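Acetyl-CoA acetyltransferase (Bacillus anthracis, PDB 3SS6) probably catalyses the reversible condensation of two acetyl-CoA molecules to acetoacetyl-CoA and free CoA, as a biosynthetic-type thiolase. Local coordinates at residues V51-L56 against T81-T86; T28-A33 against R70-A75. One frame throughout, in Å; residues are numbered along the deposited sequence.

Contact 1 (V51-L56 against T81-T86); sequences VDEVIL and TVTGYT. With K (potassium ion), chain F.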
loop_
_atom_site.group_PDB
_atom_site.type_symbol
_atom_site.label_atom_id
_atom_site.label_comp_id
_atom_site.label_asym_id
_atom_site.label_seq_id
_atom_site.Cartn_x
_atom_site.Cartn_y
_atom_site.Cartn_z
ATOM N N VAL A 51 29.451 25.185 16.427
ATOM C CA VAL A 51 28.002 25.075 16.604
ATOM C C VAL A 51 27.672 24.041 17.671
ATOM O O VAL A 51 28.063 22.878 17.564
ATOM C CB VAL A 51 27.303 24.688 15.291
ATOM C CG1 VAL A 51 25.803 24.529 15.521
ATOM C CG2 VAL A 51 27.591 25.746 14.213
ATOM N N ASP A 52 26.942 24.461 18.699
ATOM C CA ASP A 52 26.625 23.563 19.808
ATOM C C ASP A 52 25.404 22.663 19.541
ATOM O O ASP A 52 25.313 21.552 20.071
ATOM C CB ASP A 52 26.446 24.384 21.088
ATOM C CG ASP A 52 27.740 25.075 21.513
ATOM O OD1 ASP A 52 28.789 24.397 21.548
ATOM O OD2 ASP A 52 27.734 26.298 21.774
ATOM N N GLU A 53 24.473 23.135 18.721
ATOM C CA GLU A 53 23.223 22.419 18.503
ATOM C C GLU A 53 22.579 22.926 17.220
ATOM O O GLU A 53 22.696 24.105 16.895
ATOM C CB GLU A 53 22.269 22.716 19.662
ATOM C CG GLU A 53 21.015 21.870 19.722
ATOM C CD GLU A 53 21.196 20.665 20.616
ATOM O OE1 GLU A 53 20.996 20.786 21.845
ATOM O OE2 GLU A 53 21.543 19.599 20.081
ATOM N N VAL A 54 21.913 22.029 16.500
ATOM C CA VAL A 54 21.025 22.402 15.398
ATOM C C VAL A 54 19.617 22.048 15.852
ATOM O O VAL A 54 19.377 20.928 16.279
ATOM C CB VAL A 54 21.347 21.612 14.116
ATOM C CG1 VAL A 54 20.288 21.853 13.038
ATOM C CG2 VAL A 54 22.755 21.997 13.605
ATOM N N ILE A 55 18.695 23.004 15.798
ATOM C CA ILE A 55 17.313 22.729 16.199
ATOM C C ILE A 55 16.397 23.077 15.040
ATOM O O ILE A 55 16.411 24.212 14.561
ATOM C CB ILE A 55 16.906 23.574 17.426
ATOM C CG1 ILE A 55 17.957 23.436 18.523
ATOM C CG2 ILE A 55 15.517 23.134 17.945
ATOM C CD1 ILE A 55 17.621 24.242 19.778
ATOM N N LEU A 56 15.632 22.102 14.556
ATOM C CA LEU A 56 14.735 22.337 13.425
ATOM C C LEU A 56 13.282 22.051 13.764
ATOM O O LEU A 56 12.962 21.013 14.369
ATOM C CB LEU A 56 15.114 21.454 12.226
ATOM C CG LEU A 56 16.454 21.726 11.541
ATOM C CD1 LEU A 56 16.598 20.793 10.348
ATOM C CD2 LEU A 56 16.504 23.179 11.098
ATOM N N THR A 81 30.264 16.176 16.802
ATOM C CA THR A 81 29.975 16.861 18.057
ATOM C C THR A 81 28.765 17.773 17.960
ATOM O O THR A 81 28.212 18.186 18.979
ATOM C CB THR A 81 31.169 17.715 18.511
ATOM O OG1 THR A 81 31.627 18.510 17.406
ATOM C CG2 THR A 81 32.300 16.816 18.995
ATOM N N VAL A 82 28.369 18.107 16.736
ATOM C CA VAL A 82 27.242 19.016 16.535
ATOM C C VAL A 82 25.950 18.225 16.622
ATOM O O VAL A 82 25.541 17.564 15.665
ATOM C CB VAL A 82 27.325 19.733 15.183
ATOM C CG1 VAL A 82 26.134 20.662 14.995
ATOM C CG2 VAL A 82 28.630 20.522 15.088
ATOM N N THR A 83 25.319 18.281 17.787
ATOM C CA THR A 83 24.102 17.520 18.023
ATOM C C THR A 83 22.889 18.269 17.486
ATOM O O THR A 83 23.012 19.386 17.014
ATOM C CB THR A 83 23.935 17.222 19.527
ATOM O OG1 THR A 83 23.935 18.455 20.268
ATOM C CG2 THR A 83 25.107 16.372 20.021
ATOM N N GLY A 84 21.711 17.662 17.573
ATOM C CA GLY A 84 20.525 18.350 17.103
ATOM C C GLY A 84 19.279 17.674 17.624
ATOM O O GLY A 84 19.323 16.523 18.070
ATOM N N TYR A 85 18.170 18.402 17.578
ATOM C CA TYR A 85 16.863 17.822 17.873
ATOM C C TYR A 85 15.790 18.550 17.112
ATOM O O TYR A 85 16.013 19.655 16.611
ATOM C CB TYR A 85 16.546 17.754 19.373
ATOM C CG TYR A 85 16.376 19.046 20.156
ATOM C CD1 TYR A 85 15.119 19.477 20.554
ATOM C CD2 TYR A 85 17.481 19.780 20.565
ATOM C CE1 TYR A 85 14.960 20.629 21.331
ATOM C CE2 TYR A 85 17.335 20.937 21.333
ATOM C CZ TYR A 85 16.070 21.350 21.713
ATOM O OH TYR A 85 15.921 22.479 22.482
ATOM N N THR A 86 14.638 17.895 16.999
ATOM C CA THR A 86 13.620 18.325 16.063
ATOM C C THR A 86 12.330 18.607 16.817
ATOM O O THR A 86 11.972 17.880 17.763
ATOM C CB THR A 86 13.445 17.251 14.958
ATOM O OG1 THR A 86 14.727 16.959 14.380
ATOM C CG2 THR A 86 12.531 17.741 13.861
HETATM K K K F . 13.124 22.997 23.718
HETATM O O HOH W 1 30.428 21.242 18.107
#

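Contact 2 (T28-A33 against R70-A75); sequences TPVELA and RTAALA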
loop_
_atom_site.group_PDB
_atom_site.type_symbol
_atom_site.label_atom_id
_atom_site.label_comp_id
_atom_site.label_asym_id
_atom_site.label_seq_id
_atom_site.Cartn_x
_atom_site.Cartn_y
_atom_site.Cartn_z
ATOM N N THR A 28 14.015 15.595 -0.194
ATOM C CA THR A 28 13.569 15.255 1.159
ATOM C C THR A 28 13.835 16.414 2.123
ATOM O O THR A 28 14.567 17.353 1.789
ATOM C CB THR A 28 14.278 14.002 1.729
ATOM O OG1 THR A 28 15.639 14.315 2.057
ATOM C CG2 THR A 28 14.228 12.841 0.742
ATOM N N PRO A 29 13.241 16.356 3.328
ATOM C CA PRO A 29 13.487 17.473 4.250
ATOM C C PRO A 29 14.962 17.634 4.606
ATOM O O PRO A 29 15.441 18.767 4.688
ATOM C CB PRO A 29 12.655 17.097 5.491
ATOM C CG PRO A 29 11.529 16.253 4.951
ATOM C CD PRO A 29 12.206 15.433 3.836
ATOM N N VAL A 30 15.672 16.537 4.842
ATOM C CA VAL A 30 17.104 16.646 5.134
ATOM C C VAL A 30 17.851 17.270 3.959
ATOM O O VAL A 30 18.666 18.169 4.148
ATOM C CB VAL A 30 17.721 15.283 5.522
ATOM C CG1 VAL A 30 19.260 15.339 5.478
ATOM C CG2 VAL A 30 17.233 14.868 6.916
ATOM N N GLU A 31 17.533 16.834 2.744
ATOM C CA GLU A 31 18.207 17.373 1.564
ATOM C C GLU A 31 17.972 18.866 1.407
ATOM O O GLU A 31 18.858 19.601 0.962
ATOM C CB GLU A 31 17.756 16.626 0.312
ATOM C CG GLU A 31 18.226 15.183 0.315
ATOM C CD GLU A 31 17.630 14.369 -0.809
ATOM O OE1 GLU A 31 16.608 14.792 -1.379
ATOM O OE2 GLU A 31 18.179 13.290 -1.112
ATOM N N LEU A 32 16.783 19.306 1.803
ATOM C CA LEU A 32 16.378 20.697 1.617
ATOM C C LEU A 32 17.009 21.575 2.699
ATOM O O LEU A 32 17.317 22.740 2.471
ATOM C CB LEU A 32 14.850 20.793 1.647
ATOM C CG LEU A 32 14.203 22.168 1.435
ATOM C CD1 LEU A 32 14.819 22.870 0.216
ATOM C CD2 LEU A 32 12.684 21.991 1.258
ATOM N N ALA A 33 17.223 20.990 3.876
ATOM C CA ALA A 33 17.845 21.731 4.983
ATOM C C ALA A 33 19.338 21.897 4.791
ATOM O O ALA A 33 19.886 22.946 5.113
ATOM C CB ALA A 33 17.569 21.045 6.321
ATOM N N ARG A 70 19.495 16.386 13.601
ATOM C CA ARG A 70 20.776 15.702 13.733
ATOM C C ARG A 70 21.181 15.122 12.392
ATOM O O ARG A 70 22.354 15.187 12.005
ATOM C CB ARG A 70 20.691 14.592 14.787
ATOM C CG ARG A 70 21.877 13.628 14.779
ATOM C CD ARG A 70 23.211 14.309 15.100
ATOM N NE ARG A 70 24.219 13.281 15.383
ATOM C CZ ARG A 70 25.464 13.527 15.785
ATOM N NH1 ARG A 70 25.872 14.777 15.969
ATOM N NH2 ARG A 70 26.298 12.514 16.018
ATOM N N THR A 71 20.211 14.549 11.683
ATOM C CA THR A 71 20.510 13.938 10.402
ATOM C C THR A 71 21.004 15.001 9.413
ATOM O O THR A 71 21.971 14.778 8.700
ATOM C CB THR A 71 19.308 13.163 9.848
ATOM O OG1 THR A 71 18.923 12.145 10.785
ATOM C CG2 THR A 71 19.664 12.496 8.525
ATOM N N ALA A 72 20.356 16.160 9.387
ATOM C CA ALA A 72 20.773 17.215 8.460
ATOM C C ALA A 72 22.141 17.781 8.849
ATOM O O ALA A 72 22.954 18.122 7.981
ATOM C CB ALA A 72 19.721 18.324 8.398
ATOM N N ALA A 73 22.405 17.881 10.150
ATOM C CA ALA A 73 23.715 18.360 10.596
ATOM C C ALA A 73 24.823 17.446 10.058
ATOM O O ALA A 73 25.842 17.913 9.518
ATOM C CB ALA A 73 23.770 18.422 12.130
ATOM N N LEU A 74 24.623 16.140 10.208
ATOM C CA LEU A 74 25.609 15.176 9.727
ATOM C C LEU A 74 25.688 15.181 8.205
ATOM O O LEU A 74 26.778 15.117 7.641
ATOM C CB LEU A 74 25.273 13.768 10.213
ATOM C CG LEU A 74 25.419 13.492 11.707
ATOM C CD1 LEU A 74 24.805 12.132 12.031
ATOM C CD2 LEU A 74 26.879 13.555 12.142
ATOM N N ALA A 75 24.538 15.246 7.541
ATOM C CA ALA A 75 24.530 15.246 6.079
ATOM C C ALA A 75 25.190 16.505 5.501
ATOM O O ALA A 75 25.729 16.485 4.383
ATOM C CB ALA A 75 23.117 15.081 5.540
#

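Contact 1 (V51-L56 against T81-T86)
Strands 53-56 and 83-86 run parallel, their axes 4.5 Å apart at closest and 15° askew, and the backbone bonds alternate: Val54 N donates to Thr83 O (2.9 Å), Tyr85 N to Val54 O nearly along the carbonyl axis, and Leu56 N to Tyr85 O (3.2 Å). CA-H...O contacts, among them Ile55 CA to Tyr85 O, fill in between. On one face Glu53, Ile55, Thr83 and Tyr85 interlock. Glu53 leaves with CG anti to its N and bends at chi2, bringing OE2 to Thr83 OG1, which donates at 2.7 Å from above the carboxylate plane. The carboxylate stands almost perpendicular to the Tyr85 ring (88°), with Glu53 OE1 at its edge, 3.7 Å from Tyr85 CE2. Gln104 NE2 donates a hydrogen bond to OE1 and Arg89 of the second subunit forms a salt bridge to OE2, so this buried charge is probably well compensated. In Tyr85, CG is tucked between N and the carbonyl carbon (chi1 66°), so the ring runs alongside Ile55. Ile55 CG2 sits over the centre of one ring face in a CH-pi contact, 4.2 Å from the centroid, while CD1 reaches forward to OH. On the opposite face Val54 CG2 meets Val82 CG1 at 3.9 Å, and Val54 and Leu56 pack on Ala69 of helix 68-75. Tyr85 OH ends at the potassium ion (3.1 Å), shared with Ser100 and with Tyr85 and Ser100 of the second subunit, while Thr86 pairs antiparallel with a strand of that subunit. This is the parallel strand pair of a beta-alpha-beta unit at the edge of the thiolase N-terminal sheet, where the sheet continues into the second subunit.

Contact 2 (T28-A33 against R70-A75)
With CG1 anti to the backbone N and CG2 beside it (chi1 166°), Val30 spreads its two methyls over different parts of helix 70-75, while a chi1 of -59° sets Thr71 CG2 anti to its own N and presents that methyl to Val30. Val30 CG1 lies against the backbone at Ala72, 3.8 Å from its CA, and touches Ala75 CB at 3.9 Å. Val30 CG2 meets Thr71 CG2 at 3.8 Å, the two side chains set nearly square to each other. One turn on, Ala33 CB and Ala72 CB meet methyl to methyl at 4.0 Å. Small alanines let the axes come within 8.9 Å at a crossing angle of -52°, and no hydrogen bond joins the helices. Thr71 OG1 bonds to the carbonyl of Ala66, in the run-up to its own helix. The start of helix 29-33 is fixed by a capping box: Glu31 N donates to Thr28 OG1, and Thr28 N donates back to Glu31 OE1 in a nearly straight bond of 3.0 Å. Glu65 reinforces this end by bonding to Thr28 OG1 and Val30 N. Ala72 and Ala75 touch Leu37 and Val34 of helix 29-43, while Thr71 and Ala75 pack on Pro153 and Ile154 of the second subunit. The pair lies on the sheet, with Ala33 touching Leu56 and Ala73 touching Val54 of strand 53-57, and Leu32 reaching Val118 of strand 112-120.

Overall arrangement
From the N terminus the chain passes through helix 29-43, strand 53-57, helix 68-75 and strand 83-88, so the two contacts cross: 28-33 pairs forward with 70-75, and 51-56, lying between them, pairs with 81-86 beyond. Contact 2 closes a 36-residue loop that contains strand 53-57; contact 1 closes one of 24 residues that contains helix 68-75, the crossover of its beta-alpha-beta unit. Their centres lie 11 Å apart. They meet where Arg70 NH1 approaches Val82 O at 2.8 Å, a probable hydrogen bond. Contact 1 pairs the edge strand with its neighbour, contact 2 packs two helices on that part of the sheet, both beside the second subunit.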